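Local coordinates for putative acetyltransferase Sthe_0691 (Sphaerobacter thermophilus, PDB 3SHP), which is a putative acetyltransferase that probably transfers an acetyl group from acetyl-CoA to an acceptor not yet identified, at residues A85-H90 / P111-E116; A105-V110 / L134-A139. All coordinates share one frame; numbering follows the deposited sequence.

Contact 1. Residues A85-H90 / P111-E116; sequences ASLRFH and PWLRDE
Leu87 and Leu113 meet methyl to methyl, with no ring, amide or carboxylate between them. The flat groups of the two segments lie to the side: the Phe89 ring leaves the same side of the strand and packs on an earlier part of helix 98-116, at Arg102, Ala105 and Leu106, and the Trp112 indole leaves the helix by another face and packs edge-to-face with His117. The contact illustrates how the end of a helix can be seated on a strand by aliphatic carbons. Only CD1 of Leu113 meets Leu87, coming to 3.5 Å from its CD2, a close approach for two methyls. Both methyls of Leu113 stand about equally far from CB of Ala85 (CD1 4.3 Å, CD2 4.4 Å), which faces the leucine fork. The forked end thus covers Ala85 and Leu87, two residues apart on one side of the strand, while Ser86 between them points the other way. The two leucine side chains slide past each other in opposite directions, not meeting end on. With its CG tucked between the backbone N and the carbonyl carbon (chi1 54°), Leu87 brings CD2 against Leu113. No hydrogen bond crosses, and all three touching residues are buried. Phe80 of strand 72-80 touches both Ala85 and Leu113, while Val124 of strand 121-127 packs on Leu87. Strand 84-91 lies between these two, its backbone bonds to Val121, Thr123 and Glu125 holding it parallel to the latter. The contact lies inside a beta-alpha-beta unit, where the last turns of helix 98-116 cover the sheet before strand 121-127.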
loop_
_atom_site.group_PDB
_atom_site.type_symbol
_atom_site.label_atom_id
_atom_site.label_comp_id
_atom_site.label_asym_id
_atom_site.label_seq_id
_atom_site.Cartn_x
_atom_site.Cartn_y
_atom_site.Cartn_z
ATOM N N ALA A 85 5.106 -7.379 -34.285
ATOM C CA ALA A 85 6.078 -6.839 -33.356
ATOM C C ALA A 85 5.439 -5.649 -32.663
ATOM O O ALA A 85 4.888 -4.770 -33.327
ATOM C CB ALA A 85 7.316 -6.402 -34.080
ATOM N N SER A 86 5.492 -5.652 -31.331
ATOM C CA SER A 86 4.946 -4.592 -30.507
ATOM C C SER A 86 6.069 -4.051 -29.632
ATOM O O SER A 86 6.904 -4.814 -29.149
ATOM C CB SER A 86 3.808 -5.138 -29.641
ATOM O OG SER A 86 2.813 -5.735 -30.458
ATOM N N LEU A 87 6.092 -2.743 -29.423
ATOM C CA LEU A 87 7.173 -2.126 -28.660
ATOM C C LEU A 87 6.815 -0.830 -27.964
ATOM O O LEU A 87 5.894 -0.110 -28.365
ATOM C CB LEU A 87 8.392 -1.873 -29.529
ATOM C CG LEU A 87 8.214 -1.083 -30.803
ATOM C CD1 LEU A 87 9.436 -0.210 -31.012
ATOM C CD2 LEU A 87 8.013 -2.051 -31.987
ATOM N N ARG A 88 7.569 -0.553 -26.920
ATOM C CA ARG A 88 7.428 0.665 -26.154
ATOM C C ARG A 88 8.812 1.044 -25.641
ATOM O O ARG A 88 9.716 0.205 -25.594
ATOM C CB ARG A 88 6.412 0.473 -25.003
ATOM C CG ARG A 88 6.874 -0.301 -23.746
ATOM C CD ARG A 88 5.946 -0.006 -22.491
ATOM N NE ARG A 88 4.546 -0.379 -22.748
ATOM C CZ ARG A 88 4.038 -1.603 -22.572
ATOM N NH1 ARG A 88 2.762 -1.849 -22.881
ATOM N NH2 ARG A 88 4.800 -2.588 -22.092
ATOM N N PHE A 89 8.985 2.298 -25.278
ATOM C CA PHE A 89 10.287 2.797 -24.853
ATOM C C PHE A 89 10.174 3.233 -23.409
ATOM O O PHE A 89 9.119 3.723 -22.992
ATOM C CB PHE A 89 10.708 4.006 -25.702
ATOM C CG PHE A 89 10.847 3.698 -27.168
ATOM C CD1 PHE A 89 12.056 3.254 -27.687
ATOM C CD2 PHE A 89 9.765 3.842 -28.024
ATOM C CE1 PHE A 89 12.192 2.966 -29.039
ATOM C CE2 PHE A 89 9.882 3.545 -29.382
ATOM C CZ PHE A 89 11.108 3.114 -29.897
ATOM N N HIS A 90 11.257 3.063 -22.661
ATOM C CA HIS A 90 11.346 3.519 -21.285
ATOM C C HIS A 90 12.618 4.350 -21.226
ATOM O O HIS A 90 13.700 3.796 -21.342
ATOM C CB HIS A 90 11.478 2.342 -20.315
ATOM C CG HIS A 90 10.319 1.396 -20.320
ATOM N ND1 HIS A 90 9.179 1.609 -19.570
ATOM C CD2 HIS A 90 10.128 0.220 -20.968
ATOM C CE1 HIS A 90 8.333 0.612 -19.766
ATOM N NE2 HIS A 90 8.888 -0.247 -20.604
ATOM N N PRO A 111 13.507 0.340 -39.146
ATOM C CA PRO A 111 13.967 -0.311 -40.376
ATOM C C PRO A 111 14.527 -1.714 -40.110
ATOM O O PRO A 111 14.358 -2.612 -40.962
ATOM C CB PRO A 111 15.087 0.611 -40.884
ATOM C CG PRO A 111 14.889 1.914 -40.162
ATOM C CD PRO A 111 14.303 1.538 -38.826
ATOM N N TRP A 112 15.192 -1.894 -38.962
ATOM C CA TRP A 112 15.675 -3.209 -38.534
ATOM C C TRP A 112 14.500 -4.203 -38.395
ATOM O O TRP A 112 14.594 -5.353 -38.844
ATOM C CB TRP A 112 16.488 -3.121 -37.230
ATOM C CG TRP A 112 16.757 -4.458 -36.606
ATOM C CD1 TRP A 112 17.578 -5.438 -37.090
ATOM C CD2 TRP A 112 16.196 -4.980 -35.387
ATOM N NE1 TRP A 112 17.558 -6.532 -36.260
ATOM C CE2 TRP A 112 16.721 -6.280 -35.206
ATOM C CE3 TRP A 112 15.304 -4.474 -34.430
ATOM C CZ2 TRP A 112 16.385 -7.087 -34.102
ATOM C CZ3 TRP A 112 14.964 -5.284 -33.335
ATOM C CH2 TRP A 112 15.494 -6.584 -33.198
ATOM N N LEU A 113 13.408 -3.746 -37.791
ATOM C CA LEU A 113 12.217 -4.572 -37.602
ATOM C C LEU A 113 11.580 -4.998 -38.935
ATOM O O LEU A 113 11.198 -6.163 -39.096
ATOM C CB LEU A 113 11.182 -3.868 -36.697
ATOM C CG LEU A 113 11.387 -3.924 -35.171
ATOM C CD1 LEU A 113 10.236 -3.232 -34.428
ATOM C CD2 LEU A 113 11.555 -5.345 -34.627
ATOM N N ARG A 114 11.478 -4.064 -39.883
ATOM C CA ARG A 114 10.921 -4.372 -41.206
ATOM C C ARG A 114 11.791 -5.341 -41.998
ATOM O O ARG A 114 11.267 -6.259 -42.623
ATOM C CB ARG A 114 10.689 -3.111 -42.043
ATOM C CG ARG A 114 9.642 -2.102 -41.497
ATOM C CD ARG A 114 9.400 -1.024 -42.582
ATOM N NE ARG A 114 8.555 0.121 -42.215
ATOM C CZ ARG A 114 7.228 0.175 -42.358
ATOM N NH1 ARG A 114 6.595 1.288 -42.045
ATOM N NH2 ARG A 114 6.527 -0.868 -42.802
ATOM N N ASP A 115 13.109 -5.146 -41.969
ATOM C CA ASP A 115 14.022 -5.952 -42.793
ATOM C C ASP A 115 14.362 -7.330 -42.221
ATOM O O ASP A 115 14.352 -8.330 -42.946
ATOM C CB ASP A 115 15.345 -5.223 -43.060
ATOM C CG ASP A 115 15.173 -3.912 -43.811
ATOM O OD1 ASP A 115 14.126 -3.711 -44.452
ATOM O OD2 ASP A 115 16.105 -3.077 -43.756
ATOM N N GLU A 116 14.714 -7.383 -40.941
ATOM C CA GLU A 116 15.316 -8.605 -40.394
ATOM C C GLU A 116 14.289 -9.643 -39.918
ATOM O O GLU A 116 14.655 -10.706 -39.390
ATOM C CB GLU A 116 16.336 -8.255 -39.300
ATOM C CG GLU A 116 17.668 -7.755 -39.858
ATOM C CD GLU A 116 18.267 -8.728 -40.879
ATOM O OE1 GLU A 116 18.850 -9.758 -40.459
ATOM O OE2 GLU A 116 18.147 -8.466 -42.103
#

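Contact 2. Residues A105-V110 / L134-A139; sequences ALELVV and LAAAEA
Leu106 and Glu107, consecutive on helix 105-110, meet Ala136 and Ala137, consecutive on helix 134-139. Nearest are CD2 of Leu106, 3.9 Å from CB of Ala137, and CG of Glu107, 3.9 Å from CB of Ala136. The same Leu106 branch also reaches CB of Ala136 at 4.4 Å. With CG anti to the backbone N (chi1 -179°), Leu106 carries CD2 over to the second helix. Glu107 instead lies along the solvent-facing border. The helices run in nearly the same direction, at 25°, with segment axes 9.0 Å apart and the CA atoms of Glu107 and Ala136 separated by 5.9 Å. At the touching positions the second helix carries just the methyls of Ala136 and Ala137, consistent with so close an approach. Farther out, Ile126 of strand 121-127 touches Leu106 and Ala137 alike, forming a floor beneath both helices. Leu134 also rests there, and the hydrogen bond between Glu138 OE2 and Tyr164 OH ties the second helix to strand 157-167. The side-chain contacts are between carbons, even at Glu107, which offers its CG methylene, and CD2 of Leu106 also lies against the Ala137 backbone; without a crossing hydrogen bond, cohesion here probably rests on van der Waals packing and exclusion of water.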
loop_
_atom_site.group_PDB
_atom_site.type_symbol
_atom_site.label_atom_id
_atom_site.label_comp_id
_atom_site.label_asym_id
_atom_site.label_seq_id
_atom_site.Cartn_x
_atom_site.Cartn_y
_atom_site.Cartn_z
ATOM N N ALA A 105 16.072 6.611 -31.411
ATOM C CA ALA A 105 15.989 5.176 -31.166
ATOM C C ALA A 105 14.890 4.541 -32.031
ATOM O O ALA A 105 15.058 3.437 -32.544
ATOM C CB ALA A 105 15.726 4.902 -29.705
ATOM N N LEU A 106 13.765 5.231 -32.177
ATOM C CA LEU A 106 12.674 4.720 -33.005
ATOM C C LEU A 106 13.091 4.696 -34.480
ATOM O O LEU A 106 12.783 3.729 -35.198
ATOM C CB LEU A 106 11.402 5.542 -32.813
ATOM C CG LEU A 106 10.160 5.084 -33.614
ATOM C CD1 LEU A 106 9.881 3.600 -33.396
ATOM C CD2 LEU A 106 8.945 5.866 -33.172
ATOM N N GLU A 107 13.790 5.743 -34.927
ATOM C CA GLU A 107 14.333 5.771 -36.294
ATOM C C GLU A 107 15.223 4.573 -36.576
ATOM O O GLU A 107 15.219 4.047 -37.684
ATOM C CB GLU A 107 15.147 7.046 -36.553
ATOM C CG GLU A 107 14.309 8.301 -36.630
ATOM C CD GLU A 107 15.131 9.574 -36.837
ATOM O OE1 GLU A 107 16.346 9.609 -36.506
ATOM O OE2 GLU A 107 14.537 10.557 -37.327
ATOM N N LEU A 108 16.000 4.172 -35.579
ATOM C CA LEU A 108 16.945 3.073 -35.716
ATOM C C LEU A 108 16.269 1.725 -35.721
ATOM O O LEU A 108 16.607 0.887 -36.543
ATOM C CB LEU A 108 18.006 3.103 -34.602
ATOM C CG LEU A 108 18.794 4.429 -34.524
ATOM C CD1 LEU A 108 19.814 4.362 -33.422
ATOM C CD2 LEU A 108 19.454 4.786 -35.861
ATOM N N VAL A 109 15.331 1.513 -34.804
ATOM C CA VAL A 109 14.776 0.179 -34.581
ATOM C C VAL A 109 13.759 -0.234 -35.663
ATOM O O VAL A 109 13.690 -1.403 -36.008
ATOM C CB VAL A 109 14.178 0.026 -33.140
ATOM C CG1 VAL A 109 12.826 0.681 -33.037
ATOM C CG2 VAL A 109 14.057 -1.446 -32.754
ATOM N N VAL A 110 13.003 0.713 -36.217
ATOM C CA VAL A 110 11.963 0.369 -37.211
ATOM C C VAL A 110 12.501 -0.278 -38.500
ATOM O O VAL A 110 12.036 -1.360 -38.897
ATOM C CB VAL A 110 10.989 1.559 -37.504
ATOM C CG1 VAL A 110 10.018 1.216 -38.681
ATOM C CG2 VAL A 110 10.184 1.881 -36.272
ATOM N N LEU A 134 6.717 11.164 -32.235
ATOM C CA LEU A 134 5.607 11.086 -33.195
ATOM C C LEU A 134 6.113 11.335 -34.624
ATOM O O LEU A 134 5.739 10.609 -35.564
ATOM C CB LEU A 134 4.511 12.088 -32.842
ATOM C CG LEU A 134 3.782 11.776 -31.530
ATOM C CD1 LEU A 134 2.954 12.984 -31.153
ATOM C CD2 LEU A 134 2.902 10.510 -31.661
ATOM N N ALA A 135 6.969 12.353 -34.780
ATOM C CA ALA A 135 7.467 12.690 -36.113
ATOM C C ALA A 135 8.343 11.567 -36.659
ATOM O O ALA A 135 8.282 11.262 -37.854
ATOM C CB ALA A 135 8.205 14.016 -36.103
ATOM N N ALA A 136 9.139 10.935 -35.789
ATOM C CA ALA A 136 9.976 9.807 -36.226
ATOM C C ALA A 136 9.086 8.680 -36.721
ATOM O O ALA A 136 9.391 8.052 -37.714
ATOM C CB ALA A 136 10.901 9.319 -35.101
ATOM N N ALA A 137 7.972 8.439 -36.037
ATOM C CA ALA A 137 7.082 7.339 -36.407
ATOM C C ALA A 137 6.440 7.587 -37.760
ATOM O O ALA A 137 6.372 6.691 -38.603
ATOM C CB ALA A 137 6.017 7.139 -35.340
ATOM N N GLU A 138 5.975 8.814 -37.959
ATOM C CA GLU A 138 5.398 9.211 -39.231
ATOM C C GLU A 138 6.399 9.045 -40.379
ATOM O O GLU A 138 6.046 8.457 -41.401
ATOM C CB GLU A 138 4.821 10.626 -39.149
ATOM C CG GLU A 138 3.443 10.606 -38.500
ATOM C CD GLU A 138 3.126 11.840 -37.664
ATOM O OE1 GLU A 138 3.852 12.871 -37.767
ATOM O OE2 GLU A 138 2.131 11.773 -36.904
ATOM N N ALA A 139 7.643 9.493 -40.190
ATOM C CA ALA A 139 8.662 9.334 -41.228
ATOM C C ALA A 139 9.034 7.859 -41.463
ATOM O O ALA A 139 9.404 7.485 -42.568
ATOM C CB ALA A 139 9.921 10.190 -40.936
#

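Following the chain from the N terminus, after the early strands, 84-91 is the first element to take part, giving the first half of contact 1; the chain then climbs helix 98-116, which supplies 105-110 to contact 2 before 111-116 closes the loop of contact 1. Strand 121-127 follows, and 134-139 closes the loop of contact 2. The segments alternate, so the two loops cross, with helix 98-116 shared by both. Their centres lie about 10 Å apart, and they touch directly: Phe89 CZ is 3.7 Å from Leu106 CD1, and Leu87 CD1 is 4.0 Å from Val109 CG1. Together they tie strand, helix and following helix into one layered unit, consistent with a GNAT-like acetyltransferase fold.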